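Local coordinates for protein-glutamine gamma-glutamyltransferase (Pseudomonas aeruginosa PAO1, PDB 6G49) that shows transglutaminase activity in vitro, joining protein glutamine to lysine side chains, and is critical for bacterial viability, perhaps through a function linked to the cell wall, at residues E54-V59 with A265-G270; L98-R103 with T134-D139; Y219-P224 with Q315-A320; D232-D237 with A247-F252. All blocks are in the same frame, centred on the assembly; numbering follows the deposited sequence. Where two conformers were deposited one is given.

Interaction 1: E54-V59 with A265-G270; sequences ELAFRV and AGYQGG
F57 and Y267 meet as an offset edge-to-face pair, the phenylalanine turning its rim to the tyrosine. The two ring planes stand at 77° to each other, and their centroids are 5.7 Å apart. Contact is made by one corner of the F57 ring: CE1 lies 3.8 Å from Y267 CD1, which comes in near the F57 plane. The two side chains pass each other in opposite directions. In F57 a chi1 of 62° wedges CG between the backbone N and the carbonyl carbon, which brings the CE1 corner of the ring up to Y267. The methyl of A56 points toward 265-270 and meets the phenol end of Y267 obliquely, CB sitting 3.9 Å from Y267 CZ. A small residue suits this place, where the phenol end packs against the methyl of A56.

A56 and F57 together face V281 on the neighbouring strand 278-282, a classic beta bulge, which fits the irregular psi of -48° at A56. The bulge lies in strand 55-61 of the six-stranded antiparallel sheet. Y267, after the corner the chain turns at G266, lies on the short strand 267-268, which pairs with strand 72-81 of the ten-stranded sheet. F122 touches both aromatic rings. The buried phenol OH of Y267 is hydrogen-bonded to Q283 OE1, and the tyrosine side chain lies about 6 Å from that of H287, an active-site residue by similarity.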
loop_
_atom_site.group_PDB
_atom_site.type_symbol
_atom_site.label_atom_id
_atom_site.label_comp_id
_atom_site.label_asym_id
_atom_site.label_seq_id
_atom_site.Cartn_x
_atom_site.Cartn_y
_atom_site.Cartn_z
ATOM N N GLU A 54 0.428 -10.989 16.667
ATOM C CA GLU A 54 1.199 -12.033 16.163
ATOM C C GLU A 54 2.348 -11.466 15.337
ATOM O O GLU A 54 2.228 -10.451 14.667
ATOM C CB GLU A 54 0.348 -13.010 15.365
ATOM C CG GLU A 54 -0.607 -13.720 16.306
ATOM C CD GLU A 54 -1.286 -14.918 15.720
ATOM O OE1 GLU A 54 -1.212 -15.983 16.352
ATOM O OE2 GLU A 54 -1.829 -14.769 14.646
ATOM N N LEU A 55 3.443 -12.201 15.341
ATOM C CA LEU A 55 4.607 -11.775 14.542
ATOM C C LEU A 55 4.411 -12.090 13.061
ATOM O O LEU A 55 4.065 -13.215 12.689
ATOM C CB LEU A 55 5.838 -12.536 15.015
ATOM C CG LEU A 55 7.182 -12.100 14.442
ATOM C CD1 LEU A 55 7.478 -10.661 14.800
ATOM C CD2 LEU A 55 8.248 -13.015 15.028
ATOM N N ALA A 56 4.759 -11.118 12.184
ATOM C CA ALA A 56 4.738 -11.344 10.787
ATOM C C ALA A 56 6.118 -11.689 10.204
ATOM O O ALA A 56 6.245 -12.665 9.465
ATOM C CB ALA A 56 4.129 -10.132 10.105
ATOM N N PHE A 57 7.131 -10.896 10.554
ATOM C CA PHE A 57 8.507 -11.123 10.037
ATOM C C PHE A 57 9.474 -10.325 10.905
ATOM O O PHE A 57 9.050 -9.486 11.692
ATOM C CB PHE A 57 8.667 -10.865 8.538
ATOM C CG PHE A 57 8.390 -9.459 8.070
ATOM C CD1 PHE A 57 7.090 -9.018 7.887
ATOM C CD2 PHE A 57 9.442 -8.584 7.854
ATOM C CE1 PHE A 57 6.852 -7.721 7.403
ATOM C CE2 PHE A 57 9.196 -7.288 7.389
ATOM C CZ PHE A 57 7.908 -6.888 7.163
ATOM N N ARG A 58 10.753 -10.613 10.702
ATOM C CA ARG A 58 11.852 -9.942 11.364
ATOM C C ARG A 58 12.827 -9.542 10.265
ATOM O O ARG A 58 12.901 -10.194 9.246
ATOM C CB ARG A 58 12.488 -10.817 12.429
ATOM C CG ARG A 58 11.578 -10.989 13.624
ATOM C CD ARG A 58 12.135 -11.964 14.633
ATOM N NE ARG A 58 12.006 -13.324 14.169
ATOM C CZ ARG A 58 12.666 -14.343 14.690
ATOM N NH1 ARG A 58 13.503 -14.141 15.691
ATOM N NH2 ARG A 58 12.484 -15.554 14.213
ATOM N N VAL A 59 13.556 -8.457 10.482
ATOM C CA VAL A 59 14.439 -7.899 9.461
ATOM C C VAL A 59 15.734 -7.441 10.115
ATOM O O VAL A 59 15.712 -6.734 11.106
ATOM C CB VAL A 59 13.809 -6.708 8.705
ATOM C CG1 VAL A 59 14.717 -6.217 7.585
ATOM C CG2 VAL A 59 12.485 -7.037 8.131
ATOM N N ALA A 265 -0.850 -2.926 -0.298
ATOM C CA ALA A 265 -1.041 -3.515 1.007
ATOM C C ALA A 265 0.281 -4.135 1.478
ATOM O O ALA A 265 1.048 -4.690 0.699
ATOM C CB ALA A 265 -2.075 -4.593 0.955
ATOM N N GLY A 266 0.500 -4.053 2.772
ATOM C CA GLY A 266 1.712 -4.616 3.390
ATOM C C GLY A 266 1.765 -4.235 4.842
ATOM O O GLY A 266 0.781 -4.351 5.542
ATOM N N TYR A 267 2.935 -3.774 5.281
ATOM C CA TYR A 267 3.144 -3.389 6.656
ATOM C C TYR A 267 3.904 -2.063 6.643
ATOM O O TYR A 267 4.618 -1.791 5.669
ATOM C CB TYR A 267 3.972 -4.445 7.401
ATOM C CG TYR A 267 3.302 -5.784 7.488
ATOM C CD1 TYR A 267 3.351 -6.689 6.437
ATOM C CD2 TYR A 267 2.500 -6.071 8.582
ATOM C CE1 TYR A 267 2.659 -7.899 6.492
ATOM C CE2 TYR A 267 1.795 -7.267 8.641
ATOM C CZ TYR A 267 1.863 -8.157 7.586
ATOM O OH TYR A 267 1.172 -9.327 7.673
ATOM N N GLN A 268 3.776 -1.286 7.719
ATOM C CA GLN A 268 4.552 -0.056 7.820
ATOM C C GLN A 268 5.182 -0.035 9.217
ATOM O O GLN A 268 4.440 -0.077 10.179
ATOM C CB GLN A 268 3.714 1.185 7.535
ATOM C CG GLN A 268 4.529 2.404 7.187
ATOM C CD GLN A 268 5.350 3.009 8.297
ATOM O OE1 GLN A 268 4.948 2.977 9.435
ATOM N NE2 GLN A 268 6.468 3.627 7.920
ATOM N N GLY A 269 6.501 0.163 9.220
ATOM C CA GLY A 269 7.217 0.409 10.462
ATOM C C GLY A 269 7.895 -0.846 10.956
ATOM O O GLY A 269 8.592 -1.539 10.255
ATOM N N GLY A 270 7.753 -1.064 12.253
ATOM C CA GLY A 270 8.385 -2.180 12.919
ATOM C C GLY A 270 8.870 -1.779 14.303
ATOM O O GLY A 270 8.907 -0.617 14.647
#

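Interaction 2: L98-R103 with T134-D139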
loop_
_atom_site.group_PDB
_atom_site.type_symbol
_atom_site.label_atom_id
_atom_site.label_comp_id
_atom_site.label_asym_id
_atom_site.label_seq_id
_atom_site.Cartn_x
_atom_site.Cartn_y
_atom_site.Cartn_z
ATOM N N LEU A 98 11.763 -2.222 -19.306
ATOM C CA LEU A 98 10.531 -1.430 -19.569
ATOM C C LEU A 98 9.714 -1.317 -18.274
ATOM O O LEU A 98 8.946 -0.366 -18.053
ATOM C CB LEU A 98 9.707 -2.075 -20.692
ATOM C CG LEU A 98 9.024 -3.392 -20.338
ATOM C CD1 LEU A 98 7.626 -3.163 -19.787
ATOM C CD2 LEU A 98 8.978 -4.304 -21.553
ATOM N N HIS A 99 9.877 -2.299 -17.388
ATOM C CA HIS A 99 9.162 -2.218 -16.210
ATOM C C HIS A 99 9.799 -1.155 -15.311
ATOM O O HIS A 99 9.073 -0.351 -14.823
ATOM C CB HIS A 99 8.866 -3.593 -15.594
ATOM C CG HIS A 99 7.439 -3.976 -15.798
ATOM N ND1 HIS A 99 6.387 -3.483 -14.982
ATOM C CD2 HIS A 99 6.867 -4.731 -16.770
ATOM C CE1 HIS A 99 5.248 -3.947 -15.463
ATOM N NE2 HIS A 99 5.516 -4.723 -16.558
ATOM N N TRP A 100 11.130 -1.148 -15.108
ATOM C CA TRP A 100 11.726 -0.301 -14.077
ATOM C C TRP A 100 13.236 -0.121 -14.298
ATOM O O TRP A 100 13.831 -0.867 -15.025
ATOM C CB TRP A 100 11.450 -0.841 -12.678
ATOM C CG TRP A 100 12.132 -2.125 -12.312
ATOM C CD1 TRP A 100 11.856 -3.365 -12.804
ATOM C CD2 TRP A 100 13.188 -2.306 -11.359
ATOM N NE1 TRP A 100 12.661 -4.293 -12.206
ATOM C CE2 TRP A 100 13.497 -3.673 -11.326
ATOM C CE3 TRP A 100 13.905 -1.449 -10.524
ATOM C CZ2 TRP A 100 14.477 -4.205 -10.495
ATOM C CZ3 TRP A 100 14.856 -1.976 -9.679
ATOM C CH2 TRP A 100 15.153 -3.335 -9.690
ATOM N N GLN A 101 13.781 0.894 -13.646
ATOM C CA GLN A 101 15.168 1.272 -13.737
ATOM C C GLN A 101 15.668 1.575 -12.325
ATOM O O GLN A 101 15.162 2.417 -11.620
ATOM C CB GLN A 101 15.295 2.513 -14.638
ATOM C CG GLN A 101 16.703 3.113 -14.736
ATOM C CD GLN A 101 16.666 4.540 -15.247
ATOM O OE1 GLN A 101 17.032 5.490 -14.552
ATOM N NE2 GLN A 101 16.160 4.709 -16.459
ATOM N N LYS A 102 16.729 0.900 -11.949
ATOM C CA LYS A 102 17.443 1.208 -10.776
ATOM C C LYS A 102 18.023 2.612 -10.796
ATOM O O LYS A 102 18.621 3.017 -11.757
ATOM C CB LYS A 102 18.630 0.260 -10.649
ATOM C CG LYS A 102 18.228 -1.172 -10.411
ATOM C CD LYS A 102 19.392 -2.107 -10.315
ATOM C CE LYS A 102 18.880 -3.517 -10.159
ATOM N NZ LYS A 102 19.991 -4.496 -10.112
ATOM N N ARG A 103 17.767 3.335 -9.715
ATOM C CA ARG A 103 18.486 4.529 -9.414
ATOM C C ARG A 103 18.418 4.746 -7.901
ATOM O O ARG A 103 17.625 4.131 -7.174
ATOM C CB ARG A 103 17.964 5.695 -10.261
ATOM C CG ARG A 103 16.781 6.430 -9.659
ATOM C CD ARG A 103 16.004 7.265 -10.657
ATOM N NE ARG A 103 14.642 7.418 -10.157
ATOM C CZ ARG A 103 13.622 8.009 -10.783
ATOM N NH1 ARG A 103 13.810 8.690 -11.908
ATOM N NH2 ARG A 103 12.411 7.924 -10.253
ATOM N N THR A 134 10.805 -17.074 -6.610
ATOM C CA THR A 134 10.045 -15.801 -6.346
ATOM C C THR A 134 10.372 -14.812 -7.447
ATOM O O THR A 134 11.507 -14.613 -7.780
ATOM C CB THR A 134 10.378 -15.245 -4.957
ATOM O OG1 THR A 134 10.064 -16.198 -3.957
ATOM C CG2 THR A 134 9.613 -13.968 -4.621
ATOM N N ARG A 135 9.363 -14.127 -7.995
ATOM C CA ARG A 135 9.543 -13.220 -9.064
ATOM C C ARG A 135 8.932 -11.854 -8.742
ATOM O O ARG A 135 7.848 -11.835 -8.133
ATOM C CB ARG A 135 8.774 -13.758 -10.270
ATOM C CG ARG A 135 9.005 -12.981 -11.548
ATOM C CD ARG A 135 8.246 -13.574 -12.743
ATOM N NE ARG A 135 8.790 -14.836 -13.246
ATOM C CZ ARG A 135 9.679 -14.953 -14.237
ATOM N NH1 ARG A 135 10.333 -13.892 -14.686
ATOM N NH2 ARG A 135 9.912 -16.140 -14.771
ATOM N N LEU A 136 9.590 -10.783 -9.187
ATOM C CA LEU A 136 9.016 -9.454 -9.137
ATOM C C LEU A 136 7.975 -9.369 -10.251
ATOM O O LEU A 136 8.302 -9.526 -11.444
ATOM C CB LEU A 136 10.099 -8.406 -9.311
ATOM C CG LEU A 136 9.637 -6.966 -9.205
ATOM C CD1 LEU A 136 9.293 -6.625 -7.780
ATOM C CD2 LEU A 136 10.681 -6.010 -9.774
ATOM N N MET A 137 6.728 -9.129 -9.874
ATOM C CA MET A 137 5.627 -9.126 -10.852
ATOM C C MET A 137 5.416 -7.708 -11.403
ATOM O O MET A 137 6.078 -6.724 -11.003
ATOM C CB MET A 137 4.353 -9.707 -10.220
ATOM C CG MET A 137 4.510 -11.067 -9.576
ATOM S SD MET A 137 5.218 -12.296 -10.754
ATOM C CE MET A 137 3.711 -12.579 -11.690
ATOM N N SER A 138 4.474 -7.581 -12.357
ATOM C CA SER A 138 4.241 -6.370 -13.095
ATOM C C SER A 138 3.782 -5.214 -12.190
ATOM O O SER A 138 4.011 -4.070 -12.559
ATOM C CB SER A 138 3.198 -6.582 -14.224
ATOM O OG SER A 138 2.117 -7.427 -13.859
ATOM N N ASP A 139 3.200 -5.528 -11.013
ATOM C CA ASP A 139 2.752 -4.514 -10.064
ATOM C C ASP A 139 3.793 -4.306 -8.938
ATOM O O ASP A 139 3.433 -3.785 -7.847
ATOM C CB ASP A 139 1.385 -4.885 -9.501
ATOM C CG ASP A 139 1.410 -6.103 -8.593
ATOM O OD1 ASP A 139 2.415 -6.897 -8.720
ATOM O OD2 ASP A 139 0.448 -6.308 -7.821
#
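S138, whose CB packs against the H99 imidazole, has its buried hydroxyl gripped by two groups: OG is hydrogen-bonded to Q91 OE1 and to the backbone N of W92. A serine suits this place, since it supplies a small methylene for packing and a hydroxyl that can serve as both donor and acceptor. The methylene CB is 3.6 Å from H99 CE1. The same imidazole carbon also comes to 3.2 Å from the S138 carbonyl O, which meets the ring obliquely. H99 ND1 lies 3.4 Å from that oxygen, but the angle is too poor for a hydrogen bond. The histidine therefore meets the serine through its C-H corner and by packing, with no hydrogen bond between 98-103 and 134-139.

W100 and L136 form the second half of the contact, and it is apolar. The indole and the leucine branch cross obliquely, one methyl of L136 bearing on the pyrrole part of the ring: CD2 is 3.6 Å from W100 NE1 and 4.0 Å from W100 CE2. With CG of L136 opposite the backbone N (chi1 -177°), the branched end is carried out across the gap toward the indole. Both residues suit this buried place because they can be packed without water.

Strand 100-101 pairs with 163-164 in a two-stranded sheet, while strand 134-136 pairs with 142-144 at one end of the ten-stranded sheet. The contact joins these two sheets within the N-terminal part of the periplasmic domain, and both W100 and L136 touch Q128 of strand 127-129, at the margin of the six-stranded sheet.

Interaction 3: Y219-P224 with Q315-A320; sequences YTLKPP and QGLEQA
L221 and L317 reach toward each other tip to tip, methyl against methyl, with L221 CD1 4.0 Å from L317 CD2. The two leucines get there by different torsions. In L221, CG lies beside the backbone N (chi1 -80°). In L317 it lies opposite the backbone N (chi1 -180°), which extends the side chain toward 219-224. L317 was modelled in two conformers, and this account holds for one of them. Its other methyl, CD1, comes to 4.4 Å from Y219 CE2, a looser touch that meets the aromatic ring obliquely. A branched aliphatic residue suits the place, since its two methyls meet two different partners.

The loop bearing L221 is shaped by an ST turn: T220 OG1 accepts from K222 N at 3.0 Å, with an N-H...O angle of 165°. On the other side G316, just past helix 310-315, has backbone angles that by themselves call for glycine. Y219 itself stacks on F242 and touches C243, the nucleophile by similarity.

No hydrogen bond or charge pair links the two loops. With no directional bond across it, the contact rests mainly on close packing and the exclusion of water.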
loop_
_atom_site.group_PDB
_atom_site.type_symbol
_atom_site.label_atom_id
_atom_site.label_comp_id
_atom_site.label_asym_id
_atom_site.label_seq_id
_atom_site.Cartn_x
_atom_site.Cartn_y
_atom_site.Cartn_z
ATOM N N TYR A 219 -8.515 8.582 12.716
ATOM C CA TYR A 219 -7.793 7.345 12.434
ATOM C C TYR A 219 -8.070 6.450 13.646
ATOM O O TYR A 219 -7.645 6.751 14.739
ATOM C CB TYR A 219 -6.305 7.593 12.293
ATOM C CG TYR A 219 -5.602 6.453 11.617
ATOM C CD1 TYR A 219 -5.926 6.111 10.327
ATOM C CD2 TYR A 219 -4.637 5.712 12.268
ATOM C CE1 TYR A 219 -5.308 5.069 9.693
ATOM C CE2 TYR A 219 -4.009 4.661 11.637
ATOM C CZ TYR A 219 -4.353 4.352 10.343
ATOM O OH TYR A 219 -3.755 3.318 9.680
ATOM N N THR A 220 -8.782 5.352 13.443
ATOM C CA THR A 220 -9.244 4.494 14.552
ATOM C C THR A 220 -9.241 3.014 14.113
ATOM O O THR A 220 -9.578 2.688 12.979
ATOM C CB THR A 220 -10.628 4.964 15.030
ATOM O OG1 THR A 220 -11.122 4.063 16.025
ATOM C CG2 THR A 220 -11.668 5.021 13.939
ATOM N N LEU A 221 -9.019 2.146 15.096
ATOM C CA LEU A 221 -9.108 0.724 14.935
ATOM C C LEU A 221 -10.557 0.258 15.064
ATOM O O LEU A 221 -10.793 -0.907 14.860
ATOM C CB LEU A 221 -8.231 0.067 16.001
ATOM C CG LEU A 221 -6.748 0.035 15.672
ATOM C CD1 LEU A 221 -5.898 -0.337 16.876
ATOM C CD2 LEU A 221 -6.493 -0.957 14.540
ATOM N N LYS A 222 -11.492 1.158 15.395
ATOM C CA LYS A 222 -12.884 0.834 15.524
ATOM C C LYS A 222 -13.685 1.829 14.731
ATOM O O LYS A 222 -14.467 2.598 15.254
ATOM C CB LYS A 222 -13.278 0.756 17.009
ATOM C CG LYS A 222 -12.762 -0.495 17.716
ATOM C CD LYS A 222 -13.675 -1.035 18.811
ATOM C CE LYS A 222 -13.750 -2.552 18.846
ATOM N NZ LYS A 222 -12.408 -3.185 18.793
ATOM N N PRO A 223 -13.519 1.829 13.390
ATOM C CA PRO A 223 -14.274 2.720 12.546
ATOM C C PRO A 223 -15.763 2.412 12.534
ATOM O O PRO A 223 -16.182 1.263 12.589
ATOM C CB PRO A 223 -13.748 2.480 11.133
ATOM C CG PRO A 223 -13.000 1.170 11.200
ATOM C CD PRO A 223 -12.666 0.885 12.649
ATOM N N PRO A 224 -16.581 3.454 12.401
ATOM C CA PRO A 224 -18.018 3.282 12.253
ATOM C C PRO A 224 -18.361 2.564 10.940
ATOM O O PRO A 224 -17.651 2.659 9.929
ATOM C CB PRO A 224 -18.609 4.695 12.251
ATOM C CG PRO A 224 -17.433 5.653 12.341
ATOM C CD PRO A 224 -16.160 4.855 12.416
ATOM N N GLN A 315 6.117 7.069 14.639
ATOM C CA GLN A 315 6.291 6.391 15.990
ATOM C C GLN A 315 5.969 4.890 15.925
ATOM O O GLN A 315 6.403 4.143 16.784
ATOM C CB GLN A 315 5.317 6.941 17.040
ATOM C CG GLN A 315 5.452 8.439 17.313
ATOM C CD GLN A 315 4.482 8.954 18.360
ATOM O OE1 GLN A 315 3.531 8.279 18.811
ATOM N NE2 GLN A 315 4.751 10.170 18.796
ATOM N N GLY A 316 5.058 4.479 15.017
ATOM C CA GLY A 316 4.489 3.082 14.973
ATOM C C GLY A 316 3.128 2.994 15.596
ATOM O O GLY A 316 2.789 3.814 16.483
ATOM N N LEU A 317 2.272 2.015 15.206
ATOM C CA LEU A 317 0.837 2.048 15.671
ATOM C C LEU A 317 0.804 1.876 17.215
ATOM O O LEU A 317 -0.102 2.514 17.811
ATOM C CB LEU A 317 -0.123 1.014 14.999
ATOM C CG LEU A 317 -1.604 1.034 15.449
ATOM C CD1 LEU A 317 -2.394 2.249 14.968
ATOM C CD2 LEU A 317 -2.396 -0.220 15.041
ATOM N N GLU A 318 1.649 1.064 17.785
ATOM C CA GLU A 318 1.348 0.787 19.204
ATOM C C GLU A 318 1.842 1.940 20.086
ATOM O O GLU A 318 1.370 2.031 21.219
ATOM C CB GLU A 318 1.879 -0.568 19.648
ATOM C CG GLU A 318 1.285 -1.701 18.849
ATOM C CD GLU A 318 -0.196 -1.862 18.998
ATOM O OE1 GLU A 318 -0.623 -2.285 20.044
ATOM O OE2 GLU A 318 -0.936 -1.535 18.057
ATOM N N GLN A 319 2.592 2.893 19.497
ATOM C CA GLN A 319 2.952 4.161 20.139
ATOM C C GLN A 319 1.947 5.245 19.793
ATOM O O GLN A 319 2.192 6.415 20.116
ATOM C CB GLN A 319 4.359 4.609 19.725
ATOM C CG GLN A 319 5.456 3.747 20.284
ATOM C CD GLN A 319 5.238 2.347 19.754
ATOM O OE1 GLN A 319 5.282 2.095 18.537
ATOM N NE2 GLN A 319 4.960 1.425 20.667
ATOM N N ALA A 320 0.873 4.880 19.122
ATOM C CA ALA A 320 -0.097 5.868 18.742
ATOM C C ALA A 320 -1.483 5.396 19.062
ATOM O O ALA A 320 -2.307 6.152 19.541
ATOM C CB ALA A 320 0.015 6.158 17.257
#

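Interaction 4: D232-D237 with A247-F252; sequences DDFLFD and AGAMAF
A249 is where helix 243-256 meets F234 and L235 of helix 230-238, and the side chains of 247-252 point to different neighbours. A247 points away, toward A288 and V290 of strand 286-294, and its carbonyl O accepts from A251 N. G248 has no side chain and takes part in the helix through its own O, which receives F252 N at 2.9 Å. A249 then presents its methyl to both F234 and L235. CB is 3.9 Å from F234 CD2, lying at the edge of that ring near its plane, and 4.0 Å from L235 CD2. Alanine suits this position, where the backbones draw together: the CA atoms of L235 and A249 are only 7.4 Å apart. F234 comes to A249 with CG opposite its backbone N (chi1 166°), whereas L235 carries CG beside the N. M250 leads off to L208 and L209 of helix 201-214. F252 points toward 232-237 and touches A187 and R188 of helix 185-197.

Helix 230-238 thus lies against one side of helix 243-256, which also packs on strand 286-294 in the transglutaminase-like core, while L235 also touches F212 of helix 201-214.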
loop_
_atom_site.group_PDB
_atom_site.type_symbol
_atom_site.label_atom_id
_atom_site.label_comp_id
_atom_site.label_asym_id
_atom_site.label_seq_id
_atom_site.Cartn_x
_atom_site.Cartn_y
_atom_site.Cartn_z
ATOM N N ASP A 232 -18.375 7.279 -0.206
ATOM C CA ASP A 232 -19.086 8.552 0.121
ATOM C C ASP A 232 -19.255 8.680 1.648
ATOM O O ASP A 232 -19.024 9.771 2.174
ATOM C CB ASP A 232 -20.476 8.555 -0.528
ATOM C CG ASP A 232 -20.498 8.794 -2.019
ATOM O OD1 ASP A 232 -19.395 8.849 -2.611
ATOM O OD2 ASP A 232 -21.665 8.894 -2.604
ATOM N N ASP A 233 -19.750 7.622 2.272
ATOM C CA ASP A 233 -20.083 7.641 3.726
ATOM C C ASP A 233 -18.825 8.002 4.536
ATOM O O ASP A 233 -18.836 8.845 5.461
ATOM C CB ASP A 233 -20.736 6.340 4.181
ATOM C CG ASP A 233 -22.123 6.106 3.574
ATOM O OD1 ASP A 233 -22.667 7.045 2.972
ATOM O OD2 ASP A 233 -22.556 4.954 3.622
ATOM N N PHE A 234 -17.699 7.376 4.189
ATOM C CA PHE A 234 -16.436 7.669 4.835
ATOM C C PHE A 234 -15.977 9.088 4.545
ATOM O O PHE A 234 -15.618 9.821 5.458
ATOM C CB PHE A 234 -15.372 6.628 4.461
ATOM C CG PHE A 234 -13.984 7.067 4.828
ATOM C CD1 PHE A 234 -13.559 7.075 6.166
ATOM C CD2 PHE A 234 -13.062 7.416 3.858
ATOM C CE1 PHE A 234 -12.278 7.493 6.494
ATOM C CE2 PHE A 234 -11.776 7.826 4.178
ATOM C CZ PHE A 234 -11.363 7.835 5.509
ATOM N N LEU A 235 -15.925 9.530 3.281
ATOM C CA LEU A 235 -15.323 10.844 2.981
ATOM C C LEU A 235 -16.163 12.036 3.501
ATOM O O LEU A 235 -15.600 13.069 3.709
ATOM C CB LEU A 235 -15.172 11.017 1.468
ATOM C CG LEU A 235 -14.055 10.208 0.844
ATOM C CD1 LEU A 235 -14.083 10.348 -0.683
ATOM C CD2 LEU A 235 -12.710 10.651 1.412
ATOM N N PHE A 236 -17.484 11.875 3.499
ATOM C CA PHE A 236 -18.392 13.064 3.647
ATOM C C PHE A 236 -19.266 12.964 4.907
ATOM O O PHE A 236 -19.853 13.969 5.282
ATOM C CB PHE A 236 -19.260 13.248 2.403
ATOM C CG PHE A 236 -18.464 13.285 1.131
ATOM C CD1 PHE A 236 -17.563 14.303 0.899
ATOM C CD2 PHE A 236 -18.649 12.313 0.166
ATOM C CE1 PHE A 236 -16.820 14.331 -0.270
ATOM C CE2 PHE A 236 -17.898 12.338 -0.999
ATOM C CZ PHE A 236 -16.974 13.330 -1.202
ATOM N N ASP A 237 -19.415 11.780 5.498
ATOM C CA ASP A 237 -20.319 11.560 6.664
ATOM C C ASP A 237 -19.509 11.225 7.915
ATOM O O ASP A 237 -19.391 12.058 8.826
ATOM C CB ASP A 237 -21.428 10.557 6.350
ATOM C CG ASP A 237 -22.285 10.922 5.145
ATOM O OD1 ASP A 237 -22.215 12.097 4.698
ATOM O OD2 ASP A 237 -23.006 10.004 4.631
ATOM N N ALA A 247 -6.877 4.637 2.104
ATOM C CA ALA A 247 -6.208 4.207 0.867
ATOM C C ALA A 247 -7.248 3.930 -0.237
ATOM O O ALA A 247 -7.053 4.356 -1.367
ATOM C CB ALA A 247 -5.349 2.985 1.096
ATOM N N GLY A 248 -8.285 3.184 0.111
ATOM C CA GLY A 248 -9.350 2.817 -0.844
ATOM C C GLY A 248 -10.079 4.027 -1.320
ATOM O O GLY A 248 -10.293 4.216 -2.539
ATOM N N ALA A 249 -10.393 4.963 -0.411
ATOM C CA ALA A 249 -11.114 6.159 -0.857
ATOM C C ALA A 249 -10.254 7.045 -1.728
ATOM O O ALA A 249 -10.718 7.584 -2.771
ATOM C CB ALA A 249 -11.654 6.969 0.296
ATOM N N MET A 250 -8.972 7.199 -1.405
ATOM C CA MET A 250 -8.097 8.003 -2.216
ATOM C C MET A 250 -7.932 7.358 -3.595
ATOM O O MET A 250 -7.970 8.081 -4.617
ATOM C CB MET A 250 -6.710 8.178 -1.616
ATOM C CG MET A 250 -5.851 9.130 -2.357
ATOM S SD MET A 250 -4.234 9.385 -1.547
ATOM C CE MET A 250 -3.489 10.621 -2.598
ATOM N N ALA A 251 -7.713 6.038 -3.638
ATOM C CA ALA A 251 -7.557 5.377 -4.932
ATOM C C ALA A 251 -8.839 5.532 -5.772
ATOM O O ALA A 251 -8.754 5.769 -6.996
ATOM C CB ALA A 251 -7.177 3.934 -4.762
ATOM N N PHE A 252 -9.999 5.392 -5.147
ATOM C CA PHE A 252 -11.303 5.586 -5.819
ATOM C C PHE A 252 -11.360 6.954 -6.480
ATOM O O PHE A 252 -11.673 7.053 -7.688
ATOM C CB PHE A 252 -12.453 5.405 -4.848
ATOM C CG PHE A 252 -13.803 5.536 -5.492
ATOM C CD1 PHE A 252 -14.308 6.779 -5.826
ATOM C CD2 PHE A 252 -14.531 4.405 -5.757
ATOM C CE1 PHE A 252 -15.540 6.882 -6.459
ATOM C CE2 PHE A 252 -15.781 4.497 -6.390
ATOM C CZ PHE A 252 -16.282 5.743 -6.711
#

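Overall arrangement
Interaction 1 closes the longest loop, and interactions 2 and 4 lie nested inside it along the chain; interaction 3 crosses it and also encloses interaction 4. Interactions 1 and 2 both reach the ten-stranded sheet, their centres about 22 Å apart. Segment 219-224 and both segments of interaction 4 lie in the transglutaminase-like range, while 315-320 follows helix 310-315; the centres of interactions 3 and 4 are about 18 Å apart. Interactions 2 and 3 have centres about 32 Å apart, on opposite sides of the chain's centre. Interaction 1 joins the two family regions, its centre about 16 Å from that of interaction 3. These two lie nearest the predicted Cys-His-Asp site; interaction 2 lies away from it.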